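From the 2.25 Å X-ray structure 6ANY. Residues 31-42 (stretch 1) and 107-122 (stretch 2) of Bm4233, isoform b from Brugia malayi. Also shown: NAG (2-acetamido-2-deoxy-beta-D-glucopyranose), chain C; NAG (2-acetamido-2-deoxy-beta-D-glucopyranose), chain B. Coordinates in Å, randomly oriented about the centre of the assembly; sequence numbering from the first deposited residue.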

# COMPACT_ATOMS: atom_id res chain seq x y z
N LYS A 31 2.43 -14.17 -10.01
CA LYS A 31 1.01 -14.64 -10.12
C LYS A 31 0.04 -13.55 -10.61
O LYS A 31 -1.17 -13.86 -10.71
N LEU A 32 0.48 -12.33 -10.82
CA LEU A 32 -0.45 -11.22 -11.13
C LEU A 32 -0.20 -10.58 -12.51
O LEU A 32 0.91 -10.27 -12.87
N LYS A 33 -1.28 -10.38 -13.26
CA LYS A 33 -1.24 -9.90 -14.60
C LYS A 33 -1.25 -8.39 -14.62
O LYS A 33 -1.92 -7.76 -13.81
N ASN A 34 -0.59 -7.83 -15.61
CA ASN A 34 -0.69 -6.43 -15.89
C ASN A 34 -1.82 -6.20 -16.90
O ASN A 34 -2.57 -7.13 -17.29
N ARG A 35 -1.91 -4.98 -17.36
CA ARG A 35 -2.92 -4.57 -18.34
C ARG A 35 -2.89 -5.30 -19.70
O ARG A 35 -3.92 -5.51 -20.36
N ASN A 36 -1.69 -5.73 -20.06
CA ASN A 36 -1.45 -6.46 -21.30
C ASN A 36 -1.79 -7.94 -21.16
O ASN A 36 -1.64 -8.69 -22.12
N GLY A 37 -2.24 -8.38 -19.99
CA GLY A 37 -2.58 -9.79 -19.82
C GLY A 37 -1.32 -10.65 -19.55
O GLY A 37 -1.38 -11.90 -19.51
N THR A 38 -0.19 -10.02 -19.32
CA THR A 38 1.06 -10.78 -19.07
C THR A 38 1.46 -10.68 -17.58
O THR A 38 1.31 -9.62 -16.94
N TYR A 39 1.96 -11.79 -17.02
CA TYR A 39 2.36 -11.83 -15.62
C TYR A 39 3.46 -10.84 -15.29
O TYR A 39 4.35 -10.65 -16.04
N MET A 40 3.37 -10.22 -14.13
CA MET A 40 4.41 -9.36 -13.66
C MET A 40 5.60 -10.18 -13.30
O MET A 40 5.46 -11.35 -12.99
N PRO A 41 6.79 -9.59 -13.35
CA PRO A 41 8.02 -10.40 -13.20
C PRO A 41 8.22 -10.80 -11.77
O PRO A 41 7.83 -10.07 -10.88
N ARG A 42 8.84 -11.94 -11.55
CA ARG A 42 9.23 -12.38 -10.22
C ARG A 42 10.21 -11.42 -9.59
O ARG A 42 11.02 -10.83 -10.29
N TRP A 107 -6.84 0.71 -4.98
CA TRP A 107 -5.46 1.14 -5.38
C TRP A 107 -4.73 0.09 -6.19
O TRP A 107 -4.11 0.37 -7.25
N TRP A 108 -4.80 -1.13 -5.69
CA TRP A 108 -4.10 -2.25 -6.31
C TRP A 108 -4.66 -2.57 -7.68
O TRP A 108 -3.89 -2.99 -8.58
N SER A 109 -5.96 -2.31 -7.89
CA SER A 109 -6.61 -2.63 -9.16
C SER A 109 -6.00 -1.85 -10.33
O SER A 109 -6.24 -2.18 -11.50
N GLU A 110 -5.22 -0.81 -10.04
CA GLU A 110 -4.44 -0.11 -11.07
C GLU A 110 -3.53 -1.01 -11.88
O GLU A 110 -3.28 -0.73 -13.07
N LEU A 111 -3.09 -2.13 -11.27
CA LEU A 111 -2.15 -2.99 -11.97
C LEU A 111 -2.79 -3.65 -13.20
O LEU A 111 -2.27 -3.48 -14.33
N PRO A 112 -3.90 -4.41 -13.00
CA PRO A 112 -4.51 -5.09 -14.14
C PRO A 112 -5.22 -4.15 -15.08
O PRO A 112 -5.21 -4.38 -16.29
N LYS A 113 -5.78 -3.07 -14.57
CA LYS A 113 -6.56 -2.10 -15.40
C LYS A 113 -5.76 -1.02 -16.12
O LYS A 113 -6.14 -0.68 -17.21
N LEU A 114 -4.69 -0.48 -15.51
CA LEU A 114 -3.94 0.64 -16.07
C LEU A 114 -2.41 0.44 -16.29
O LEU A 114 -1.77 1.31 -16.92
N TYR A 115 -1.83 -0.59 -15.74
CA TYR A 115 -0.36 -0.76 -15.75
C TYR A 115 0.06 -1.61 -16.97
O TYR A 115 -0.15 -2.78 -17.03
N LYS A 116 0.64 -0.94 -17.96
CA LYS A 116 1.03 -1.63 -19.16
C LYS A 116 2.30 -2.45 -18.91
O LYS A 116 3.11 -2.15 -18.01
N GLN A 117 2.45 -3.49 -19.70
CA GLN A 117 3.67 -4.31 -19.68
C GLN A 117 4.93 -3.45 -19.59
O GLN A 117 5.17 -2.61 -20.48
N ASN A 118 5.71 -3.65 -18.50
CA ASN A 118 6.90 -2.87 -18.17
C ASN A 118 8.04 -3.82 -17.66
O ASN A 118 8.34 -3.84 -16.49
N PRO A 119 8.66 -4.60 -18.55
CA PRO A 119 9.55 -5.70 -18.18
C PRO A 119 10.74 -5.31 -17.29
O PRO A 119 11.05 -6.04 -16.33
N SER A 120 11.35 -4.14 -17.55
CA SER A 120 12.41 -3.61 -16.69
C SER A 120 11.98 -3.35 -15.25
O SER A 120 12.84 -3.32 -14.38
N ASN A 121 10.67 -3.16 -15.02
CA ASN A 121 10.06 -2.82 -13.70
C ASN A 121 10.51 -1.43 -13.25
O ASN A 121 10.39 -1.07 -12.08
N ASN A 122 11.02 -0.65 -14.19
CA ASN A 122 11.51 0.70 -13.95
C ASN A 122 10.36 1.70 -13.92
O ASN A 122 9.44 1.63 -14.73

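The two stretches meet as an irregular, folded-back loop laid against a short helix and the loop that follows it. Stretch 1 folds back on itself through a type I turn from Asn34 to Gly37, and Gly37 closes the turn with backbone angles that would jam a CB against the preceding carbonyl oxygen. The tip of this turn fits where the chain leaves the helix at Tyr115, and the flanking residues supply an apolar patch and a polar one.

The apolar patch centres on Leu111. Its CA-to-CB bond runs sideways, but the t,p rotamer carries the branched end toward stretch 1, where its two methyls wedge between Leu32 and Met40, CD2 nearer the first and CD1 nearer the second: Leu111 CD2 lies 3.8 Å from Leu32 CB, and Leu111 CD1 lies 3.6 Å from Met40 CG. Leu32 (m,t) points toward stretch 2 and sets its CD1 at the edge of the Trp108 indole, with Leu32 CD1 3.7 Å from Trp108 CZ2; the t rotamer of the tryptophan brings that edge within reach. Met40 is buried, and three successive m torsions curl its flexible chain so that Met40 CE comes to 3.5 Å from Tyr115 CE1. Met40 SD sits 4.5 Å from the centroid of the Tyr115 ring, in an oblique approach. An unbranched thioether suits this curved space, since it can bend around Leu111 and still reach the ring. Farther along, the compact ring of Pro41 rests against the amide of Asn121, with Pro41 CG 3.3 Å from Asn121 ND2.

Asn34 links the two patches. In its p rotamer, Asn34 CB packs 4.0 Å from Tyr115 CD1, near the plane of the ring, while the amide serves both stretches. Asn34 OD1 accepts from Thr38 N at 3.2 Å and, weakly, from Asn36 N at 3.0 Å, bracing the turn from within. Asn34 ND2 makes a weak 3.4 Å hydrogen bond to Gln117 OE1 and donates to water 1 at 3.1 Å; that water also accepts from Asn118 N at 2.9 Å, filling a gap the side chains leave open.

The CA-to-CB bond of Gln117 runs sideways; with chi1 t and chi2 near 107°, its OE1 gathers several donors. Thr38 OG1 donates to Gln117 OE1 at 2.7 Å, and water 2 donates both to Gln117 OE1 at 2.7 Å and to Tyr39 O at 2.6 Å. A long amide can reach this cluster while its backbone is held elsewhere: Gln117 N donates to Asn36 OD1 at 3.0 Å. Asn36 (m) therefore has two roles, because Asn36 ND2 is bonded covalently to C1 of the chain B NAG at 1.5 Å. The sugar's acetyl methyl C8 lies 3.7 Å from Gln117 CG, extending the contact.

Arg35 points toward stretch 2 and spreads over the end of the helix, with chi1 at -142°, between wells. Arg35 N donates to Tyr115 O at 2.8 Å, a carbonyl just past the helix, and Arg35 CA makes a 3.1 Å CA-H...O contact with Pro112 O. Arg35 CG lies 3.1 Å from Lys113 O, and that oxygen sits over one guanidinium face.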

# COMPACT_ATOMS: atom_id res chain seq x y z
CB LYS A 31 0.46 -15.17 -8.80
CG LYS A 31 1.42 -15.99 -7.96
CD LYS A 31 1.21 -17.50 -8.01
CE LYS A 31 1.44 -18.07 -9.39
NZ LYS A 31 1.86 -19.50 -9.29
CB LEU A 32 -0.43 -10.10 -10.06
CG LEU A 32 -0.66 -10.51 -8.61
CD1 LEU A 32 -0.46 -9.34 -7.71
CD2 LEU A 32 -2.03 -11.16 -8.45
CB LYS A 33 -2.44 -10.43 -15.41
CG LYS A 33 -2.27 -11.89 -15.86
CD LYS A 33 -3.54 -12.59 -16.22
CE LYS A 33 -3.27 -13.79 -17.13
NZ LYS A 33 -4.53 -14.58 -17.30
CB ASN A 34 0.69 -5.88 -16.33
CG ASN A 34 1.24 -6.54 -17.60
OD1 ASN A 34 0.49 -7.00 -18.47
ND2 ASN A 34 2.57 -6.65 -17.67
CB ARG A 35 -2.71 -3.07 -18.59
CG ARG A 35 -3.93 -2.25 -18.77
CD ARG A 35 -4.23 -2.02 -20.21
NE ARG A 35 -5.37 -1.13 -20.27
CZ ARG A 35 -5.36 0.15 -20.62
NH1 ARG A 35 -4.25 0.76 -21.02
NH2 ARG A 35 -6.52 0.82 -20.59
CB ASN A 36 0.02 -6.30 -21.73
CG ASN A 36 0.28 -4.98 -22.42
OD1 ASN A 36 0.28 -3.93 -21.79
ND2 ASN A 36 0.53 -5.03 -23.72
CB THR A 38 2.21 -10.40 -20.06
OG1 THR A 38 3.20 -9.56 -19.45
CG2 THR A 38 1.67 -9.73 -21.34
CB TYR A 39 2.78 -13.22 -15.21
CG TYR A 39 1.60 -14.17 -15.09
CD1 TYR A 39 0.62 -13.96 -14.13
CD2 TYR A 39 1.47 -15.26 -15.96
CE1 TYR A 39 -0.49 -14.77 -14.04
CE2 TYR A 39 0.38 -16.11 -15.86
CZ TYR A 39 -0.60 -15.84 -14.89
OH TYR A 39 -1.65 -16.66 -14.75
CB MET A 40 3.90 -8.56 -12.46
CG MET A 40 2.88 -7.49 -12.89
SD MET A 40 3.66 -6.02 -13.65
CE MET A 40 4.38 -5.14 -12.30
CB PRO A 41 9.14 -9.43 -13.64
CG PRO A 41 8.53 -8.06 -13.61
CD PRO A 41 7.09 -8.26 -13.90
CB ARG A 42 9.78 -13.82 -10.22
CG ARG A 42 8.68 -14.86 -10.42
CD ARG A 42 9.23 -16.28 -10.69
NE ARG A 42 9.66 -16.95 -9.48
CZ ARG A 42 8.89 -17.67 -8.67
NH1 ARG A 42 7.60 -17.79 -8.93
NH2 ARG A 42 9.41 -18.28 -7.60
CB TRP A 107 -4.64 1.52 -4.14
CG TRP A 107 -5.28 2.64 -3.33
CD1 TRP A 107 -6.07 3.61 -3.80
CD2 TRP A 107 -5.20 2.84 -1.90
NE1 TRP A 107 -6.47 4.48 -2.78
CE2 TRP A 107 -5.95 4.01 -1.60
CE3 TRP A 107 -4.59 2.15 -0.86
CZ2 TRP A 107 -6.09 4.49 -0.30
CZ3 TRP A 107 -4.73 2.63 0.42
CH2 TRP A 107 -5.52 3.78 0.68
CB TRP A 108 -4.14 -3.49 -5.41
CG TRP A 108 -3.16 -4.52 -5.85
CD1 TRP A 108 -3.38 -5.52 -6.80
CD2 TRP A 108 -1.78 -4.65 -5.44
NE1 TRP A 108 -2.22 -6.24 -6.96
CE2 TRP A 108 -1.23 -5.74 -6.14
CE3 TRP A 108 -0.96 -3.94 -4.57
CZ2 TRP A 108 0.06 -6.17 -5.93
CZ3 TRP A 108 0.33 -4.37 -4.38
CH2 TRP A 108 0.83 -5.44 -5.08
CB SER A 109 -8.13 -2.32 -9.11
OG SER A 109 -8.40 -0.89 -9.23
CB GLU A 110 -3.65 1.08 -10.49
CG GLU A 110 -4.52 2.22 -10.06
CD GLU A 110 -3.81 3.29 -9.28
OE1 GLU A 110 -2.63 3.11 -8.93
OE2 GLU A 110 -4.44 4.33 -9.01
CB LEU A 111 -1.52 -4.01 -11.03
CG LEU A 111 -0.90 -5.26 -11.73
CD1 LEU A 111 0.37 -4.89 -12.49
CD2 LEU A 111 -0.62 -6.35 -10.75
CB PRO A 112 -5.48 -6.07 -13.49
CG PRO A 112 -5.69 -5.56 -12.13
CD PRO A 112 -4.41 -4.97 -11.73
CB LYS A 113 -7.62 -1.39 -14.59
CG LYS A 113 -8.54 -2.30 -13.83
CD LYS A 113 -9.18 -3.42 -14.65
CE LYS A 113 -10.60 -3.12 -15.10
NZ LYS A 113 -11.47 -4.35 -15.14
CB LEU A 114 -4.12 1.84 -15.19
CG LEU A 114 -5.56 2.33 -15.03
CD1 LEU A 114 -5.58 3.28 -13.86
CD2 LEU A 114 -6.04 3.02 -16.31
CB TYR A 115 0.12 -1.39 -14.46
CG TYR A 115 1.60 -1.47 -14.34
CD1 TYR A 115 2.32 -2.56 -14.82
CD2 TYR A 115 2.29 -0.47 -13.76
CE1 TYR A 115 3.69 -2.64 -14.69
CE2 TYR A 115 3.64 -0.56 -13.60
CZ TYR A 115 4.33 -1.64 -14.12
OH TYR A 115 5.67 -1.72 -13.98
CB LYS A 116 1.31 -0.61 -20.30
CG LYS A 116 2.69 0.03 -20.19
CD LYS A 116 2.94 1.15 -21.21
CE LYS A 116 4.24 1.82 -20.87
NZ LYS A 116 4.53 2.97 -21.73
CB GLN A 117 3.72 -5.18 -20.94
CG GLN A 117 5.07 -5.84 -21.19
CD GLN A 117 5.00 -7.29 -20.90
OE1 GLN A 117 5.11 -7.70 -19.74
NE2 GLN A 117 4.76 -8.10 -21.96
CB ASN A 118 6.59 -1.80 -17.09
CG ASN A 118 7.76 -0.83 -16.86
OD1 ASN A 118 8.47 -0.53 -17.81
ND2 ASN A 118 8.00 -0.38 -15.60
CB PRO A 119 10.00 -6.27 -19.52
CG PRO A 119 9.58 -5.29 -20.56
CD PRO A 119 8.39 -4.61 -19.99
CB SER A 120 12.97 -2.29 -17.23
OG SER A 120 11.99 -1.27 -17.14
CB ASN A 121 10.28 -3.86 -12.58
CG ASN A 121 8.99 -4.48 -12.08
OD1 ASN A 121 7.91 -3.95 -12.28
ND2 ASN A 121 9.11 -5.61 -11.41
CB ASN A 122 12.51 1.07 -15.04
CG ASN A 122 13.28 2.34 -14.75
OD1 ASN A 122 13.06 3.03 -13.76
ND2 ASN A 122 14.22 2.64 -15.64
C1 NAG C . 15.24 3.68 -15.93
C2 NAG C . 16.61 3.44 -15.33
C3 NAG C . 17.47 4.69 -15.52
C4 NAG C . 17.42 5.17 -16.98
C5 NAG C . 15.97 5.27 -17.46
C6 NAG C . 15.83 5.66 -18.93
C7 NAG C . 16.88 1.90 -13.46
C8 NAG C . 16.84 1.74 -11.97
N2 NAG C . 16.46 3.07 -13.93
O3 NAG C . 18.83 4.40 -15.17
O4 NAG C . 18.08 6.45 -17.08
O5 NAG C . 15.32 4.02 -17.29
O6 NAG C . 16.72 4.86 -19.72
O7 NAG C . 17.27 1.01 -14.19
C1 NAG B . 0.90 -3.89 -24.66
C2 NAG B . 1.98 -4.21 -25.69
C3 NAG B . 2.25 -3.00 -26.58
C4 NAG B . 0.95 -2.42 -27.13
C5 NAG B . -0.07 -2.21 -26.02
C6 NAG B . -1.39 -1.71 -26.58
C7 NAG B . 3.92 -5.64 -25.47
C8 NAG B . 5.32 -5.73 -24.93
N2 NAG B . 3.20 -4.62 -25.02
O3 NAG B . 3.10 -3.40 -27.66
O4 NAG B . 1.22 -1.17 -27.77
O5 NAG B . -0.28 -3.44 -25.33
O6 NAG B . -2.11 -2.81 -27.16
O7 NAG B . 3.48 -6.45 -26.26
O HOH W 1 5.36 -5.85 -16.61
O HOH W 2 5.54 -8.60 -17.22